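Local coordinates for surface-associated protein CshB (Streptococcus gordonii, PDB 6YZG) that probably mediates adhesion of the streptococcal cell to fibronectin, this chain being the second non-repetitive (NR2) domain of a long cell-wall-anchored adhesin, at residues A[19-25]-A[37-42]; A[31-35]-A[128-132]; A[48-52]-A[62-66]. All blocks are in the same frame, centred on the assembly; numbering follows the deposited sequence.

Contact 1 of 3, residues A[19-25]-A[37-42]; sequences LKVGTTF and LTVKEL
At the open end of the beta hairpin of strands 24-30 and 33-41, Phe25 faces Leu37, Thr24 faces Thr38, and the chain of 19-23 folds back over Val39. Phe25 and Leu37 form an antiparallel hydrogen-bonded pair, with Leu37 N 2.8 Å from Phe25 O and a matching bond in return. Their side chains share the buried face, where the Phe25 ring also meets Trp10 and Phe4 edge-to-face. Thr24 and Thr38, a non-hydrogen-bonded pair, lie alongside each other on the other face; beta-branched and mildly polar, they suit a partly exposed strand.

The ladder runs into a type II turn, Lys20 to Thr23. Val39 N reaches Thr23 O at 2.9 Å, almost straight (168°), while Val39 O accepts a hydrogen bond from Gly22 N at 2.9 Å, the donor tilted 18° from the carbonyl plane. Gly22 holds the third turn position, where the positive phi calls for glycine. Thr23 steadies the turn through its hydroxyl: with OG1 turned beside its own backbone N (chi1 -64°), it accepts a hydrogen bond from Lys20 N at 2.9 Å and is also hydrogen-bonded to Asn12 O.

Valine fits under this turn because both branches are used. Val39 CB sits 3.3 Å from Lys20 O, with CG1 also against that oxygen, and Val39 CG2 meets Leu19 CD2 at 3.7 Å, the two crossing at about a right angle. Leu42 reaches back with CD1 to lie 3.5 Å from Leu19 O. Beyond Val39, Lys40 and Glu41 both face Lys124 in a classic beta bulge, and Lys40 NZ forms a salt bridge with Glu245 of the second subunit.

Both N-H and C=O of Val39 are hydrogen-bonded to the turn, so the backbone fixes the chain's return while Leu19 and Leu42 add aliphatic packing.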
loop_
_atom_site.group_PDB
_atom_site.type_symbol
_atom_site.label_atom_id
_atom_site.label_comp_id
_atom_site.label_asym_id
_atom_site.label_seq_id
_atom_site.Cartn_x
_atom_site.Cartn_y
_atom_site.Cartn_z
ATOM N N LEU A 19 21.543 1.781 18.687
ATOM C CA LEU A 19 22.494 0.670 18.568
ATOM C C LEU A 19 23.836 1.224 18.126
ATOM O O LEU A 19 23.949 2.053 17.225
ATOM C CB LEU A 19 21.979 -0.374 17.563
ATOM C CG LEU A 19 21.011 -1.406 18.158
ATOM C CD1 LEU A 19 19.866 -0.819 18.928
ATOM C CD2 LEU A 19 20.479 -2.287 17.032
ATOM N N LYS A 20 24.862 0.570 18.636
ATOM C CA LYS A 20 26.251 0.709 18.153
ATOM C C LYS A 20 26.854 -0.704 18.051
ATOM O O LYS A 20 26.238 -1.645 18.529
ATOM C CB LYS A 20 27.128 1.585 19.057
ATOM C CG LYS A 20 27.265 1.154 20.505
ATOM C CD LYS A 20 27.842 2.295 21.301
ATOM C CE LYS A 20 28.505 1.837 22.547
ATOM N NZ LYS A 20 29.604 2.792 22.841
ATOM N N VAL A 21 28.013 -0.826 17.425
ATOM C CA VAL A 21 28.705 -2.111 17.411
ATOM C C VAL A 21 29.014 -2.521 18.853
ATOM O O VAL A 21 29.538 -1.698 19.599
ATOM C CB VAL A 21 29.922 -2.084 16.483
ATOM C CG1 VAL A 21 30.741 -3.352 16.588
ATOM C CG2 VAL A 21 29.469 -1.852 15.047
ATOM N N GLY A 22 28.547 -3.690 19.249
ATOM C CA GLY A 22 28.705 -4.200 20.614
ATOM C C GLY A 22 27.483 -4.001 21.467
ATOM O O GLY A 22 27.467 -4.467 22.622
ATOM N N THR A 23 26.460 -3.279 21.009
ATOM C CA THR A 23 25.174 -3.273 21.703
ATOM C C THR A 23 24.620 -4.684 21.792
ATOM O O THR A 23 24.746 -5.486 20.829
ATOM C CB THR A 23 24.133 -2.402 20.993
ATOM O OG1 THR A 23 24.585 -1.039 21.022
ATOM C CG2 THR A 23 22.729 -2.534 21.556
ATOM N N THR A 24 24.029 -5.050 22.922
ATOM C CA THR A 24 23.365 -6.346 23.066
ATOM C C THR A 24 21.883 -6.198 23.395
ATOM O O THR A 24 21.436 -5.238 24.070
ATOM C CB THR A 24 24.034 -7.240 24.134
ATOM O OG1 THR A 24 23.876 -6.621 25.434
ATOM C CG2 THR A 24 25.449 -7.549 23.745
ATOM N N PHE A 25 21.133 -7.212 22.945
ATOM C CA PHE A 25 19.709 -7.401 23.289
ATOM C C PHE A 25 19.651 -8.806 23.876
ATOM O O PHE A 25 20.057 -9.761 23.174
ATOM C CB PHE A 25 18.762 -7.259 22.091
ATOM C CG PHE A 25 17.329 -7.579 22.385
ATOM C CD1 PHE A 25 16.872 -8.884 22.289
ATOM C CD2 PHE A 25 16.478 -6.569 22.827
ATOM C CE1 PHE A 25 15.566 -9.177 22.621
ATOM C CE2 PHE A 25 15.143 -6.877 23.110
ATOM C CZ PHE A 25 14.726 -8.182 23.016
ATOM N N LEU A 37 21.402 -11.204 21.205
ATOM C CA LEU A 37 21.764 -10.583 19.936
ATOM C C LEU A 37 22.876 -9.585 20.248
ATOM O O LEU A 37 22.762 -8.782 21.201
ATOM C CB LEU A 37 20.628 -9.788 19.300
ATOM C CG LEU A 37 19.283 -10.472 19.126
ATOM C CD1 LEU A 37 18.327 -9.582 18.352
ATOM C CD2 LEU A 37 19.325 -11.886 18.648
ATOM N N THR A 38 23.927 -9.598 19.449
ATOM C CA THR A 38 25.005 -8.611 19.562
ATOM C C THR A 38 25.172 -7.905 18.228
ATOM O O THR A 38 25.246 -8.600 17.209
ATOM C CB THR A 38 26.347 -9.251 19.931
ATOM O OG1 THR A 38 26.200 -10.023 21.143
ATOM C CG2 THR A 38 27.424 -8.221 20.146
ATOM N N VAL A 39 25.173 -6.582 18.221
ATOM C CA VAL A 39 25.397 -5.849 16.963
ATOM C C VAL A 39 26.819 -6.041 16.482
ATOM O O VAL A 39 27.777 -5.668 17.227
ATOM C CB VAL A 39 25.050 -4.382 17.113
ATOM C CG1 VAL A 39 25.338 -3.688 15.820
ATOM C CG2 VAL A 39 23.636 -4.165 17.593
ATOM N N LYS A 40 27.007 -6.673 15.326
ATOM C CA LYS A 40 28.352 -6.926 14.747
ATOM C C LYS A 40 28.706 -5.771 13.797
ATOM O O LYS A 40 29.884 -5.402 13.713
ATOM C CB LYS A 40 28.298 -8.249 13.980
ATOM C CG LYS A 40 29.602 -8.659 13.318
ATOM C CD LYS A 40 29.501 -10.002 12.658
ATOM C CE LYS A 40 30.837 -10.483 12.143
ATOM N NZ LYS A 40 30.964 -11.940 12.361
ATOM N N GLU A 41 27.724 -5.302 13.007
ATOM C CA GLU A 41 27.960 -4.309 11.933
ATOM C C GLU A 41 26.724 -3.430 11.789
ATOM O O GLU A 41 25.594 -3.927 11.986
ATOM C CB GLU A 41 28.208 -5.001 10.579
ATOM C CG GLU A 41 29.429 -5.859 10.516
ATOM C CD GLU A 41 29.649 -6.322 9.092
ATOM O OE1 GLU A 41 30.684 -5.912 8.498
ATOM O OE2 GLU A 41 28.707 -6.953 8.546
ATOM N N LEU A 42 26.921 -2.156 11.508
ATOM C CA LEU A 42 25.867 -1.204 11.160
ATOM C C LEU A 42 26.275 -0.569 9.821
ATOM O O LEU A 42 26.872 0.564 9.778
ATOM C CB LEU A 42 25.683 -0.149 12.267
ATOM C CG LEU A 42 25.070 -0.708 13.533
ATOM C CD1 LEU A 42 25.438 0.122 14.757
ATOM C CD2 LEU A 42 23.561 -0.787 13.388
#

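Contact 2 of 3, residues A[31-35]-A[128-132]; sequences PGYVV and EATYL
The rings of Tyr33 and Tyr131 stand on the same face of the sheet, side chains crossing at about a right angle, with Tyr33 CD2 3.9 Å from Tyr131 CD1. Over one face of the Tyr33 ring lies Thr130 O, offset toward the rim, and in its plane at the edge sits Val35 CG1. The Tyr131 ring carries Leu132 CG on one face, over its centre, and has Pro31 O near its plane at the edge, 3.7 Å from CE1. With CG anti to the backbone N (chi1 -162°), the Tyr33 ring leans along the sheet toward Ala129, whose CB lies 3.7 Å from Tyr33 OH. Alanine suits this place, its methyl meeting the ring without a longer side chain intervening.

Strands 33-41 and 119-131 run antiparallel. Val34 and Thr130 exchange two backbone bonds, Val34 N to Thr130 O and Thr130 N to Val34 O, both 2.9 Å. The ladder gains one more rung where Leu132 N meets Gly32 O at 2.8 Å, as one chain enters the sheet and the other leaves. Gly32 has a positive phi (88°), which favours glycine, and no side chain to obstruct Leu132 CD2, 4.0 Å from Gly32 CA.

On the face of Val34 and Thr130, Thr130 OG1 lies 3.6 Å from Val34 CB and is hydrogen-bonded to a water that also donates to Gly32 O. A second water is within bonding distance of Val34 O and Glu128 OE2, though it cannot serve every acceptor round it.

One face is thus largely apolar, Tyr33 and Tyr131 packing on Val267 and Val35 on Phe262 of the second subunit, Ala129 on Val136 and Pro138 of its own chain; the other is hydrated, water meeting strand carbonyls.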
loop_
_atom_site.group_PDB
_atom_site.type_symbol
_atom_site.label_atom_id
_atom_site.label_comp_id
_atom_site.label_asym_id
_atom_site.label_seq_id
_atom_site.Cartn_x
_atom_site.Cartn_y
_atom_site.Cartn_z
ATOM N N PRO A 31 10.957 -20.303 29.515
ATOM C CA PRO A 31 11.750 -20.657 30.681
ATOM C C PRO A 31 12.992 -21.481 30.306
ATOM O O PRO A 31 12.815 -22.579 29.633
ATOM C CB PRO A 31 10.716 -21.456 31.505
ATOM C CG PRO A 31 9.406 -20.879 31.117
ATOM C CD PRO A 31 9.538 -20.623 29.631
ATOM N N GLY A 32 14.150 -21.003 30.679
ATOM C CA GLY A 32 15.424 -21.699 30.443
ATOM C C GLY A 32 16.046 -21.362 29.073
ATOM O O GLY A 32 17.200 -21.786 28.891
ATOM N N TYR A 33 15.337 -20.631 28.210
ATOM C CA TYR A 33 15.788 -20.424 26.792
ATOM C C TYR A 33 16.134 -18.934 26.636
ATOM O O TYR A 33 15.209 -18.109 26.647
ATOM C CB TYR A 33 14.734 -20.927 25.839
ATOM C CG TYR A 33 15.214 -21.167 24.430
ATOM C CD1 TYR A 33 15.550 -20.121 23.594
ATOM C CD2 TYR A 33 15.337 -22.435 23.933
ATOM C CE1 TYR A 33 16.029 -20.339 22.310
ATOM C CE2 TYR A 33 15.828 -22.674 22.661
ATOM C CZ TYR A 33 16.175 -21.610 21.847
ATOM O OH TYR A 33 16.654 -21.803 20.580
ATOM N N VAL A 34 17.432 -18.647 26.506
ATOM C CA VAL A 34 17.960 -17.271 26.498
ATOM C C VAL A 34 18.529 -16.987 25.109
ATOM O O VAL A 34 19.410 -17.740 24.642
ATOM C CB VAL A 34 19.036 -17.008 27.564
ATOM C CG1 VAL A 34 19.495 -15.546 27.427
ATOM C CG2 VAL A 34 18.481 -17.323 28.953
ATOM N N VAL A 35 18.067 -15.897 24.523
ATOM C CA VAL A 35 18.648 -15.434 23.246
ATOM C C VAL A 35 19.391 -14.139 23.486
ATOM O O VAL A 35 18.947 -13.242 24.223
ATOM C CB VAL A 35 17.558 -15.260 22.184
ATOM C CG1 VAL A 35 16.863 -16.555 21.850
ATOM C CG2 VAL A 35 16.562 -14.210 22.517
ATOM N N GLU A 128 23.168 -15.861 19.618
ATOM C CA GLU A 128 23.486 -17.017 20.479
ATOM C C GLU A 128 22.211 -17.400 21.224
ATOM O O GLU A 128 21.528 -16.541 21.709
ATOM C CB GLU A 128 24.561 -16.611 21.468
ATOM C CG GLU A 128 24.769 -17.529 22.652
ATOM C CD GLU A 128 25.650 -16.741 23.605
ATOM O OE1 GLU A 128 26.741 -16.378 23.166
ATOM O OE2 GLU A 128 25.178 -16.358 24.675
ATOM N N ALA A 129 21.897 -18.674 21.200
ATOM C CA ALA A 129 20.765 -19.191 21.974
ATOM C C ALA A 129 21.304 -20.223 22.940
ATOM O O ALA A 129 22.140 -21.043 22.550
ATOM C CB ALA A 129 19.742 -19.831 21.085
ATOM N N THR A 130 20.837 -20.175 24.177
ATOM C CA THR A 130 21.178 -21.220 25.181
ATOM C C THR A 130 19.917 -21.784 25.794
ATOM O O THR A 130 18.929 -21.095 26.001
ATOM C CB THR A 130 22.112 -20.702 26.256
ATOM O OG1 THR A 130 21.422 -19.681 27.011
ATOM C CG2 THR A 130 23.405 -20.166 25.695
ATOM N N TYR A 131 19.946 -23.093 26.041
ATOM C CA TYR A 131 18.846 -23.778 26.731
ATOM C C TYR A 131 19.430 -24.445 27.975
ATOM O O TYR A 131 20.324 -25.242 27.830
ATOM C CB TYR A 131 18.062 -24.760 25.874
ATOM C CG TYR A 131 16.906 -25.361 26.629
ATOM C CD1 TYR A 131 15.891 -24.577 27.161
ATOM C CD2 TYR A 131 16.893 -26.722 26.913
ATOM C CE1 TYR A 131 14.845 -25.128 27.894
ATOM C CE2 TYR A 131 15.847 -27.291 27.623
ATOM C CZ TYR A 131 14.842 -26.499 28.136
ATOM O OH TYR A 131 13.803 -27.058 28.852
ATOM N N LEU A 132 19.005 -23.943 29.135
ATOM C CA LEU A 132 19.559 -24.390 30.454
ATOM C C LEU A 132 21.075 -24.275 30.424
ATOM O O LEU A 132 21.778 -25.257 30.878
ATOM C CB LEU A 132 19.099 -25.826 30.733
ATOM C CG LEU A 132 17.606 -26.088 30.770
ATOM C CD1 LEU A 132 17.334 -27.574 31.039
ATOM C CD2 LEU A 132 16.894 -25.219 31.790
HETATM O O HOH W 1 19.924 -20.834 29.011
HETATM O O HOH W 2 22.074 -16.502 25.017
#

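Contact 3 of 3, residues A[48-52]-A[62-66]; sequences TEIYK and GTYDP. Unlike the reference sequence in segment 62-66: Asp65 (reference Asn).
Hydrogen bonding joins the two segments side chain to side chain: Tyr51 OH donates to Thr63 OG1 at 2.6 Å, with the threonine oxygen close to the plane of the tyrosine ring, at its edge. Both hydroxyls have second partners, Thr63 OG1 with Thr60 O and Tyr51 OH with the backbone N of Asp206. A tyrosine suits this place because its long, rigid side chain carries a polar tip from the helix to the loop while its ring stays buried. Along the edge of that ring comes Tyr64 N, and the Tyr51 and Tyr64 side chains slide past each other in opposite directions.

A CH-pi contact covers one face of Tyr64. Lys52 CB stands 3.5 Å from the centroid of the Tyr64 ring, only 9° off its normal. Because CG is anti to the backbone N (chi1 177°) and the chain stays extended beyond it, the methylenes continue obliquely across the ring, with Lys52 CD 3.6 Å from Tyr64 CE2. Lysine can thus cover an aromatic face while keeping its charged end at the surface. On the opposite face Pro66 CD lies 3.7 Å above the ring plane, so Tyr64 is held between the helix and its own loop.

The helix 49-55 begins right here, with Thr48 as its N-cap: Thr48 OG1 accepts a hydrogen bond from Tyr51 N at 3.1 Å, one that a short hydroxyl side chain can reach at a helix start, and is also hydrogen-bonded to Phe45 O. Thr48 packs on Tyr249 of the second subunit as well.

Two oxygens come near Tyr64 more loosely. Thr48 O, which accepts Lys52 N within the helix, is 3.4 Å from Tyr64 CE1. Glu49, bent at its second torsion, brings OE2 to 3.9 Å from Tyr64 OH, its carboxylate plane turned 56° from the ring.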
loop_
_atom_site.group_PDB
_atom_site.type_symbol
_atom_site.label_atom_id
_atom_site.label_comp_id
_atom_site.label_asym_id
_atom_site.label_seq_id
_atom_site.Cartn_x
_atom_site.Cartn_y
_atom_site.Cartn_z
ATOM N N THR A 48 28.228 -4.738 1.291
ATOM C CA THR A 48 28.395 -6.200 1.501
ATOM C C THR A 48 29.113 -6.909 0.349
ATOM O O THR A 48 29.082 -6.446 -0.737
ATOM C CB THR A 48 27.042 -6.897 1.715
ATOM O OG1 THR A 48 26.256 -6.805 0.524
ATOM C CG2 THR A 48 26.259 -6.311 2.865
ATOM N N GLU A 49 29.692 -8.061 0.656
ATOM C CA GLU A 49 30.326 -8.915 -0.381
ATOM C C GLU A 49 29.242 -9.442 -1.329
ATOM O O GLU A 49 29.532 -9.650 -2.440
ATOM C CB GLU A 49 31.087 -10.078 0.250
ATOM C CG GLU A 49 32.262 -9.615 1.058
ATOM C CD GLU A 49 33.575 -9.386 0.343
ATOM O OE1 GLU A 49 33.721 -9.820 -0.788
ATOM O OE2 GLU A 49 34.480 -8.818 0.984
ATOM N N ILE A 50 28.022 -9.637 -0.828
ATOM C CA ILE A 50 26.890 -10.037 -1.685
ATOM C C ILE A 50 26.754 -9.016 -2.832
ATOM O O ILE A 50 26.676 -9.357 -4.000
ATOM C CB ILE A 50 25.586 -10.196 -0.892
ATOM C CG1 ILE A 50 25.683 -11.250 0.230
ATOM C CG2 ILE A 50 24.461 -10.454 -1.858
ATOM C CD1 ILE A 50 24.741 -10.923 1.344
ATOM N N TYR A 51 26.666 -7.746 -2.450
ATOM C CA TYR A 51 26.488 -6.661 -3.429
ATOM C C TYR A 51 27.762 -6.535 -4.335
ATOM O O TYR A 51 27.568 -6.389 -5.539
ATOM C CB TYR A 51 26.220 -5.361 -2.659
ATOM C CG TYR A 51 26.002 -4.182 -3.560
ATOM C CD1 TYR A 51 24.752 -3.861 -4.093
ATOM C CD2 TYR A 51 27.092 -3.373 -3.904
ATOM C CE1 TYR A 51 24.550 -2.750 -4.872
ATOM C CE2 TYR A 51 26.896 -2.258 -4.694
ATOM C CZ TYR A 51 25.634 -1.940 -5.156
ATOM O OH TYR A 51 25.493 -0.843 -6.001
ATOM N N LYS A 52 28.918 -6.643 -3.713
ATOM C CA LYS A 52 30.226 -6.620 -4.478
ATOM C C LYS A 52 30.130 -7.624 -5.613
ATOM O O LYS A 52 30.400 -7.274 -6.803
ATOM C CB LYS A 52 31.381 -6.914 -3.547
ATOM C CG LYS A 52 32.715 -6.965 -4.283
ATOM C CD LYS A 52 33.805 -7.493 -3.456
ATOM C CE LYS A 52 35.146 -7.234 -4.129
ATOM N NZ LYS A 52 36.215 -7.965 -3.408
ATOM N N GLY A 62 31.917 0.221 -9.400
ATOM C CA GLY A 62 32.498 1.206 -8.495
ATOM C C GLY A 62 31.558 1.613 -7.350
ATOM O O GLY A 62 31.975 2.300 -6.419
ATOM N N THR A 63 30.293 1.179 -7.409
ATOM C CA THR A 63 29.305 1.551 -6.350
ATOM C C THR A 63 29.478 0.641 -5.126
ATOM O O THR A 63 28.881 0.930 -4.108
ATOM C CB THR A 63 27.863 1.474 -6.829
ATOM O OG1 THR A 63 27.557 0.154 -7.284
ATOM C CG2 THR A 63 27.574 2.439 -7.981
ATOM N N TYR A 64 30.186 -0.467 -5.247
ATOM C CA TYR A 64 30.520 -1.238 -4.035
ATOM C C TYR A 64 31.379 -0.408 -3.125
ATOM O O TYR A 64 32.471 0.077 -3.576
ATOM C CB TYR A 64 31.182 -2.560 -4.381
ATOM C CG TYR A 64 31.848 -3.230 -3.201
ATOM C CD1 TYR A 64 31.129 -3.663 -2.096
ATOM C CD2 TYR A 64 33.216 -3.445 -3.201
ATOM C CE1 TYR A 64 31.751 -4.285 -1.030
ATOM C CE2 TYR A 64 33.841 -4.105 -2.168
ATOM C CZ TYR A 64 33.100 -4.563 -1.095
ATOM O OH TYR A 64 33.669 -5.176 -0.009
ATOM N N ASP A 65 30.974 -0.188 -1.891
ATOM C CA ASP A 65 31.718 0.697 -0.972
ATOM C C ASP A 65 31.808 -0.027 0.363
ATOM O O ASP A 65 30.868 0.071 1.185
ATOM C CB ASP A 65 30.985 2.031 -0.824
ATOM C CG ASP A 65 31.719 2.976 0.097
ATOM O OD1 ASP A 65 32.804 2.574 0.594
ATOM O OD2 ASP A 65 31.187 4.092 0.340
ATOM N N PRO A 66 32.898 -0.770 0.674
ATOM C CA PRO A 66 32.971 -1.492 1.937
ATOM C C PRO A 66 32.993 -0.563 3.143
ATOM O O PRO A 66 32.749 -1.049 4.233
ATOM C CB PRO A 66 34.243 -2.341 1.813
ATOM C CG PRO A 66 35.087 -1.560 0.845
ATOM C CD PRO A 66 34.113 -0.938 -0.141
#

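How the contacts relate
Contacts 1 and 2 belong to one antiparallel sheet and share strand 33-41, which pairs with 24-30 in the first and with 119-131 in the second; their centres lie about 19 Å apart. Both are partly buried and rest on backbone ladders with one apolar face, though contact 1 joins the two strands of one hairpin at its open end and contact 2 joins chain parts 93 residues apart. Contact 3 is a surface contact of helix 49-55, the next element after strand 33-41, and is nested within the loop that contact 2 closes. It relies on side-chain bonding and an aromatic face instead of a ladder. All three also touch the second subunit.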